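Local structure of protease Do-like 2, chloroplastic (Arabidopsis thaliana, 4FLN) at residues D394-K399 against M434-V439; N425-G430 against A475-E480. The protein cleaves, as a chloroplast serine protease, the photodamaged D1 protein of photosystem II, performing the primary cut. All coordinates share one frame; numbering follows the deposited sequence.

Contact 1: D394-K399 against M434-V439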
ATOM      1  N   ASP B 394      17.589  -8.215   5.066  1.00100.33           N
ATOM      2  CA  ASP B 394      18.350  -9.040   4.139  1.00108.54           C
ATOM      3  C   ASP B 394      19.798  -8.571   4.165  1.00117.09           C
ATOM      4  O   ASP B 394      20.126  -7.592   4.838  1.00123.76           O
ATOM      5  CB  ASP B 394      17.773  -8.944   2.733  1.00103.62           C
ATOM      6  N   THR B 395      20.665  -9.270   3.441  1.00111.93           N
ATOM      7  CA  THR B 395      22.097  -8.987   3.474  1.00104.29           C
ATOM      8  C   THR B 395      22.675  -9.302   4.856  1.00 94.39           C
ATOM      9  O   THR B 395      23.892  -9.383   5.030  1.00 95.45           O
ATOM     10  CB  THR B 395      22.430  -7.531   3.052  1.00137.57           C
ATOM     11  OG1 THR B 395      21.879  -6.604   3.998  1.00132.40           O
ATOM     12  CG2 THR B 395      21.870  -7.239   1.664  1.00140.26           C
ATOM     13  N   ILE B 396      21.794  -9.496   5.837  1.00 80.62           N
ATOM     14  CA  ILE B 396      22.205 -10.049   7.118  1.00 70.05           C
ATOM     15  C   ILE B 396      22.177 -11.567   7.000  1.00 68.60           C
ATOM     16  O   ILE B 396      23.213 -12.233   7.100  1.00 81.74           O
ATOM     17  CB  ILE B 396      21.311  -9.592   8.282  1.00 61.70           C
ATOM     18  CG1 ILE B 396      21.581  -8.128   8.614  1.00 55.92           C
ATOM     19  CG2 ILE B 396      21.594 -10.422   9.512  1.00 58.21           C
ATOM     20  CD1 ILE B 396      23.045  -7.829   8.851  1.00 56.06           C
ATOM     21  N   GLY B 397      20.991 -12.117   6.781  1.00 44.63           N
ATOM     22  CA  GLY B 397      20.884 -13.531   6.492  1.00 60.09           C
ATOM     23  C   GLY B 397      20.540 -14.405   7.680  1.00 70.40           C
ATOM     24  O   GLY B 397      20.925 -14.122   8.810  1.00 76.28           O
ATOM     25  N   LEU B 398      19.822 -15.488   7.403  1.00 65.58           N
ATOM     26  CA  LEU B 398      19.367 -16.428   8.419  1.00 57.51           C
ATOM     27  C   LEU B 398      20.451 -16.861   9.406  1.00 56.71           C
ATOM     28  O   LEU B 398      20.323 -16.641  10.609  1.00 58.14           O
ATOM     29  CB  LEU B 398      18.747 -17.652   7.752  1.00 57.19           C
ATOM     30  CG  LEU B 398      17.224 -17.648   7.668  1.00 61.06           C
ATOM     31  CD1 LEU B 398      16.684 -16.229   7.513  1.00 39.20           C
ATOM     32  CD2 LEU B 398      16.774 -18.556   6.528  1.00 69.91           C
ATOM     33  N   LYS B 399      21.501 -17.499   8.898  1.00 52.37           N
ATOM     34  CA  LYS B 399      22.525 -18.065   9.762  1.00 57.51           C
ATOM     35  C   LYS B 399      22.994 -17.050  10.807  1.00 61.33           C
ATOM     36  O   LYS B 399      22.970 -17.322  12.009  1.00 56.50           O
ATOM     37  CB  LYS B 399      23.693 -18.563   8.934  1.00 61.28           C
ATOM     38  N   MET B 434      31.600 -10.216  -0.939  1.00 66.99           N
ATOM     39  CA  MET B 434      31.437 -10.964   0.298  1.00 66.07           C
ATOM     40  C   MET B 434      30.922 -10.013   1.367  1.00 65.09           C
ATOM     41  O   MET B 434      31.528  -8.976   1.637  1.00 72.56           O
ATOM     42  CB  MET B 434      32.751 -11.616   0.726  1.00 70.44           C
ATOM     43  CG  MET B 434      32.584 -13.028   1.269  1.00 74.98           C
ATOM     44  SD  MET B 434      34.139 -13.806   1.761  1.00 79.39           S
ATOM     45  CE  MET B 434      35.150 -13.447   0.342  1.00 56.25           C
ATOM     46  N   ASN B 435      29.789 -10.361   1.959  1.00 50.56           N
ATOM     47  CA  ASN B 435      29.092  -9.439   2.834  1.00 56.02           C
ATOM     48  C   ASN B 435      28.655 -10.139   4.121  1.00 57.44           C
ATOM     49  O   ASN B 435      28.262 -11.299   4.097  1.00 60.36           O
ATOM     50  CB  ASN B 435      27.879  -8.818   2.092  1.00 39.89           C
ATOM     51  N   ASN B 436      28.767  -9.438   5.247  1.00 55.71           N
ATOM     52  CA  ASN B 436      28.263  -9.928   6.530  1.00 55.44           C
ATOM     53  C   ASN B 436      28.514 -11.415   6.777  1.00 57.77           C
ATOM     54  O   ASN B 436      27.581 -12.201   6.928  1.00 61.61           O
ATOM     55  CB  ASN B 436      26.782  -9.603   6.662  1.00 48.89           C
ATOM     56  CG  ASN B 436      26.507  -8.130   6.480  1.00 58.15           C
ATOM     57  OD1 ASN B 436      27.348  -7.289   6.800  1.00 61.28           O
ATOM     58  ND2 ASN B 436      25.332  -7.806   5.958  1.00 60.12           N
ATOM     59  N   GLN B 437      29.787 -11.781   6.837  1.00 57.28           N
ATOM     60  CA  GLN B 437      30.194 -13.145   7.126  1.00 54.37           C
ATOM     61  C   GLN B 437      30.932 -13.171   8.454  1.00 50.79           C
ATOM     62  O   GLN B 437      31.758 -12.306   8.722  1.00 54.41           O
ATOM     63  CB  GLN B 437      31.104 -13.679   6.018  1.00 54.14           C
ATOM     64  CG  GLN B 437      30.398 -13.913   4.702  1.00 59.24           C
ATOM     65  CD  GLN B 437      29.453 -15.091   4.773  1.00 73.78           C
ATOM     66  OE1 GLN B 437      29.836 -16.174   5.229  1.00 87.27           O
ATOM     67  NE2 GLN B 437      28.209 -14.889   4.338  1.00 61.16           N
ATOM     68  N   GLN B 438      30.625 -14.152   9.291  1.00 45.43           N
ATOM     69  CA  GLN B 438      31.336 -14.299  10.546  1.00 47.79           C
ATOM     70  C   GLN B 438      32.681 -14.974  10.299  1.00 53.20           C
ATOM     71  O   GLN B 438      32.736 -16.013   9.648  1.00 52.28           O
ATOM     72  CB  GLN B 438      30.516 -15.123  11.540  1.00 33.29           C
ATOM     73  CG  GLN B 438      31.146 -15.181  12.913  1.00 37.46           C
ATOM     74  CD  GLN B 438      30.475 -16.182  13.834  1.00 44.35           C
ATOM     75  OE1 GLN B 438      29.425 -16.729  13.515  1.00 37.42           O
ATOM     76  NE2 GLN B 438      31.088 -16.428  14.990  1.00 47.75           N
ATOM     77  N   VAL B 439      33.761 -14.376  10.803  1.00 53.20           N
ATOM     78  CA  VAL B 439      35.066 -15.036  10.810  1.00 50.88           C
ATOM     79  C   VAL B 439      35.243 -15.886  12.052  1.00 50.34           C
ATOM     80  O   VAL B 439      35.024 -15.418  13.164  1.00 56.03           O
ATOM     81  CB  VAL B 439      36.245 -14.050  10.774  1.00 46.06           C
ATOM     82  CG1 VAL B 439      36.816 -13.959   9.377  1.00 48.22           C
ATOM     83  CG2 VAL B 439      35.835 -12.691  11.309  1.00 46.37           C
TER
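A single amide joins N436 to T395 and illustrates how a side chain just before a strand can reach a loop that precedes a helix. Coming into 434-439, M434 packs on L419 of the neighbouring strand 417-422. N436 does the reaching. Its CG lies anti to the carbonyl carbon (chi1 -55°), which carries the amide across to the loop, where ND2 of N436 is directed at O of T395 as the donor of a hydrogen bond, though the modelled 2.3 Å between the two is too short to trust. Beside this polar link, the CD1 methyl of I396 comes to 3.7 Å from ND2 of N436; the CB of I396 points away from 434-439, and only the end of the side chain comes nearer. I396 and N436 are buried, and both pack on E391 of helix 385-391, whereas T395 lies at the exposed margin and is poorly ordered. Beyond this junction, Q437 and V439 turn to F469 of strand 464-469, while Q438 bonds through OE1 to K403 in helix 398-406, whose N-cap position is held by G397. With N436 and Q437 both opposite L419, and N436 in a left-handed backbone conformation (phi 41°, psi 63°), strand 437-442 opens with a G1 beta bulge in the sheet of this PDZ domain.

Contact 2: N425-G430 against A475-E480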
ATOM      1  N   ASN B 425      40.036  -4.881  -4.807  1.00 62.13           N
ATOM      2  CA  ASN B 425      41.446  -4.650  -5.110  1.00 61.52           C
ATOM      3  C   ASN B 425      42.147  -5.926  -5.579  1.00 69.48           C
ATOM      4  O   ASN B 425      41.665  -7.033  -5.353  1.00 71.70           O
ATOM      5  CB  ASN B 425      42.173  -4.077  -3.893  1.00 63.38           C
ATOM      6  CG  ASN B 425      43.558  -3.554  -4.232  1.00 76.47           C
ATOM      7  OD1 ASN B 425      44.567  -4.246  -4.056  1.00 70.99           O
ATOM      8  ND2 ASN B 425      43.614  -2.321  -4.725  1.00 84.48           N
ATOM      9  N   GLU B 426      43.298  -5.765  -6.220  1.00 72.28           N
ATOM     10  CA  GLU B 426      43.975  -6.891  -6.851  1.00 74.29           C
ATOM     11  C   GLU B 426      44.408  -8.009  -5.890  1.00 71.34           C
ATOM     12  O   GLU B 426      44.637  -9.139  -6.316  1.00 77.69           O
ATOM     13  CB  GLU B 426      45.156  -6.404  -7.687  1.00 72.86           C
ATOM     14  N   VAL B 427      44.536  -7.706  -4.605  1.00 60.38           N
ATOM     15  CA  VAL B 427      44.932  -8.734  -3.647  1.00 64.69           C
ATOM     16  C   VAL B 427      43.743  -9.612  -3.242  1.00 62.13           C
ATOM     17  O   VAL B 427      43.899 -10.795  -2.923  1.00 53.86           O
ATOM     18  CB  VAL B 427      45.543  -8.126  -2.373  1.00 72.59           C
ATOM     19  CG1 VAL B 427      46.670  -9.003  -1.871  1.00 78.37           C
ATOM     20  CG2 VAL B 427      46.040  -6.717  -2.640  1.00 73.55           C
ATOM     21  N   ASN B 428      42.562  -9.004  -3.231  1.00 52.13           N
ATOM     22  CA  ASN B 428      41.342  -9.666  -2.800  1.00 47.18           C
ATOM     23  C   ASN B 428      40.458 -10.257  -3.912  1.00 59.52           C
ATOM     24  O   ASN B 428      39.318 -10.659  -3.652  1.00 59.67           O
ATOM     25  CB  ASN B 428      40.542  -8.780  -1.839  1.00 52.01           C
ATOM     26  CG  ASN B 428      40.124  -7.456  -2.450  1.00 56.43           C
ATOM     27  OD1 ASN B 428      39.602  -7.404  -3.568  1.00 57.67           O
ATOM     28  ND2 ASN B 428      40.336  -6.374  -1.704  1.00 53.86           N
ATOM     29  N   ILE B 429      40.955 -10.277  -5.148  1.00 55.46           N
ATOM     30  CA  ILE B 429      40.135 -10.747  -6.265  1.00 56.28           C
ATOM     31  C   ILE B 429      39.498 -12.095  -5.949  1.00 60.02           C
ATOM     32  O   ILE B 429      40.153 -13.012  -5.449  1.00 64.90           O
ATOM     33  CB  ILE B 429      40.926 -10.854  -7.595  1.00 65.60           C
ATOM     34  CG1 ILE B 429      41.742 -12.146  -7.642  1.00 65.90           C
ATOM     35  CG2 ILE B 429      41.818  -9.628  -7.808  1.00 62.48           C
ATOM     36  CD1 ILE B 429      42.708 -12.191  -8.801  1.00 66.15           C
ATOM     37  N   GLY B 430      38.204 -12.192  -6.231  1.00 56.95           N
ATOM     38  CA  GLY B 430      37.423 -13.371  -5.913  1.00 52.29           C
ATOM     39  C   GLY B 430      36.722 -13.222  -4.574  1.00 56.68           C
ATOM     40  O   GLY B 430      35.693 -13.852  -4.325  1.00 50.98           O
ATOM     41  N   ALA B 475      39.178 -17.519   2.859  1.00 54.41           N
ATOM     42  CA  ALA B 475      39.861 -16.487   2.093  1.00 52.88           C
ATOM     43  C   ALA B 475      41.339 -16.522   2.414  1.00 54.12           C
ATOM     44  O   ALA B 475      41.731 -16.367   3.569  1.00 57.09           O
ATOM     45  CB  ALA B 475      39.300 -15.125   2.417  1.00 53.63           C
ATOM     46  N   VAL B 476      42.163 -16.729   1.396  1.00 42.20           N
ATOM     47  CA  VAL B 476      43.594 -16.684   1.606  1.00 51.73           C
ATOM     48  C   VAL B 476      44.149 -15.444   0.948  1.00 56.42           C
ATOM     49  O   VAL B 476      43.770 -15.108  -0.173  1.00 47.27           O
ATOM     50  CB  VAL B 476      44.311 -17.937   1.062  1.00 51.26           C
ATOM     51  CG1 VAL B 476      45.783 -17.644   0.842  1.00 49.67           C
ATOM     52  CG2 VAL B 476      44.142 -19.102   2.023  1.00 45.26           C
ATOM     53  N   LEU B 477      45.039 -14.763   1.662  1.00 58.47           N
ATOM     54  CA  LEU B 477      45.689 -13.573   1.139  1.00 57.72           C
ATOM     55  C   LEU B 477      47.168 -13.616   1.439  1.00 62.86           C
ATOM     56  O   LEU B 477      47.585 -14.234   2.417  1.00 67.73           O
ATOM     57  CB  LEU B 477      45.074 -12.321   1.747  1.00 58.90           C
ATOM     58  CG  LEU B 477      43.635 -12.124   1.288  1.00 60.54           C
ATOM     59  CD1 LEU B 477      42.689 -12.196   2.469  1.00 61.79           C
ATOM     60  CD2 LEU B 477      43.511 -10.807   0.561  1.00 64.33           C
ATOM     61  N   GLU B 478      47.958 -12.963   0.592  1.00 66.55           N
ATOM     62  CA  GLU B 478      49.404 -12.905   0.791  1.00 74.51           C
ATOM     63  C   GLU B 478      49.816 -11.699   1.650  1.00 68.56           C
ATOM     64  O   GLU B 478      49.510 -10.551   1.314  1.00 56.10           O
ATOM     65  CB  GLU B 478      50.119 -12.869  -0.557  1.00 81.28           C
ATOM     66  CG  GLU B 478      51.443 -13.589  -0.551  1.00 95.52           C
ATOM     67  CD  GLU B 478      52.356 -13.144  -1.674  1.00107.58           C
ATOM     68  OE1 GLU B 478      53.562 -12.943  -1.404  1.00112.66           O
ATOM     69  OE2 GLU B 478      51.870 -12.998  -2.819  1.00105.13           O
ATOM     70  N   ARG B 479      50.517 -11.963   2.753  1.00 69.80           N
ATOM     71  CA  ARG B 479      50.869 -10.908   3.710  1.00 72.62           C
ATOM     72  C   ARG B 479      51.530  -9.682   3.087  1.00 75.15           C
ATOM     73  O   ARG B 479      51.052  -8.561   3.263  1.00 71.69           O
ATOM     74  CB  ARG B 479      51.762 -11.450   4.831  1.00 70.27           C
ATOM     75  CG  ARG B 479      51.003 -11.824   6.091  1.00 76.19           C
ATOM     76  CD  ARG B 479      51.921 -12.020   7.285  1.00 70.18           C
ATOM     77  NE  ARG B 479      52.763 -10.856   7.505  1.00 73.20           N
ATOM     78  CZ  ARG B 479      54.070 -10.835   7.283  1.00 73.81           C
ATOM     79  NH1 ARG B 479      54.688 -11.921   6.848  1.00 70.02           N
ATOM     80  NH2 ARG B 479      54.764  -9.732   7.510  1.00 75.82           N
ATOM     81  N   GLU B 480      52.625  -9.895   2.363  1.00 76.91           N
ATOM     82  CA  GLU B 480      53.442  -8.778   1.899  1.00 79.38           C
ATOM     83  C   GLU B 480      52.684  -7.885   0.919  1.00 77.86           C
ATOM     84  O   GLU B 480      52.775  -6.657   0.989  1.00 85.98           O
ATOM     85  CB  GLU B 480      54.763  -9.275   1.297  1.00 82.06           C
TER
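L477 pushes its CD2 methyl against the backbone of V427 and N428, a compact example of a strand side chain packing on a beta turn. Its CB points toward the turn and CG stands beside the backbone N, anti to the carbonyl carbon (chi1 -67°), which brings one branch of the isobutyl group to the peptide. CD2 of L477 lies 3.5 Å from O of V427, a carbonyl to which ND2 of N264 of a second subunit also bonds. V427 likewise directs its CB toward the strand, yet it meets L477 only loosely, with CG1 of V427 at 4.4 Å from CD2 of L477; it packs as well on A481 and A485 of helix 479-493. N428 is turned differently. Its CB lies 4.3 Å from CD2 of L477, but the amide beyond leads away. OD1 of N428 accepts from N of N425 at 2.8 Å, the donor tilted 24° from the carbonyl plane, while ND2 bonds to the carbonyls of L423, just before the loop, and of A376, between strands 373-375 and 378-382. These bonds hold the buried amide in place and are consistent with a type I turn, N425 to N428, steadied by its own N428 side chain as well as by the weak backbone bond from N428 N to N425 O. L477 is further enclosed by A376, L378 and Y431. Across the contact itself the chemistry is thus van der Waals packing, which sets proximity more than direction.

Overall arrangement
The two contacts belong to one PDZ domain, and their centres are 20 Å apart. Along the chain their segments alternate, 394-399, 425-430, 434-439 and 475-480, so the loop between strands 417-422 and 437-442 supplies one segment of contact 2 and leads, with three residues between, into a segment of contact 1. Both reach the same antiparallel sheet, in which strand 464-469 separates 437-442 from 474-478. Contact 1 ties that sheet to the approach of helix 398-406; contact 2 ties it to the turn lying near helix 479-493. Each also borders a second subunit, which places this domain at subunit interfaces of the hexamer, away from the catalytic residues inferred by similarity.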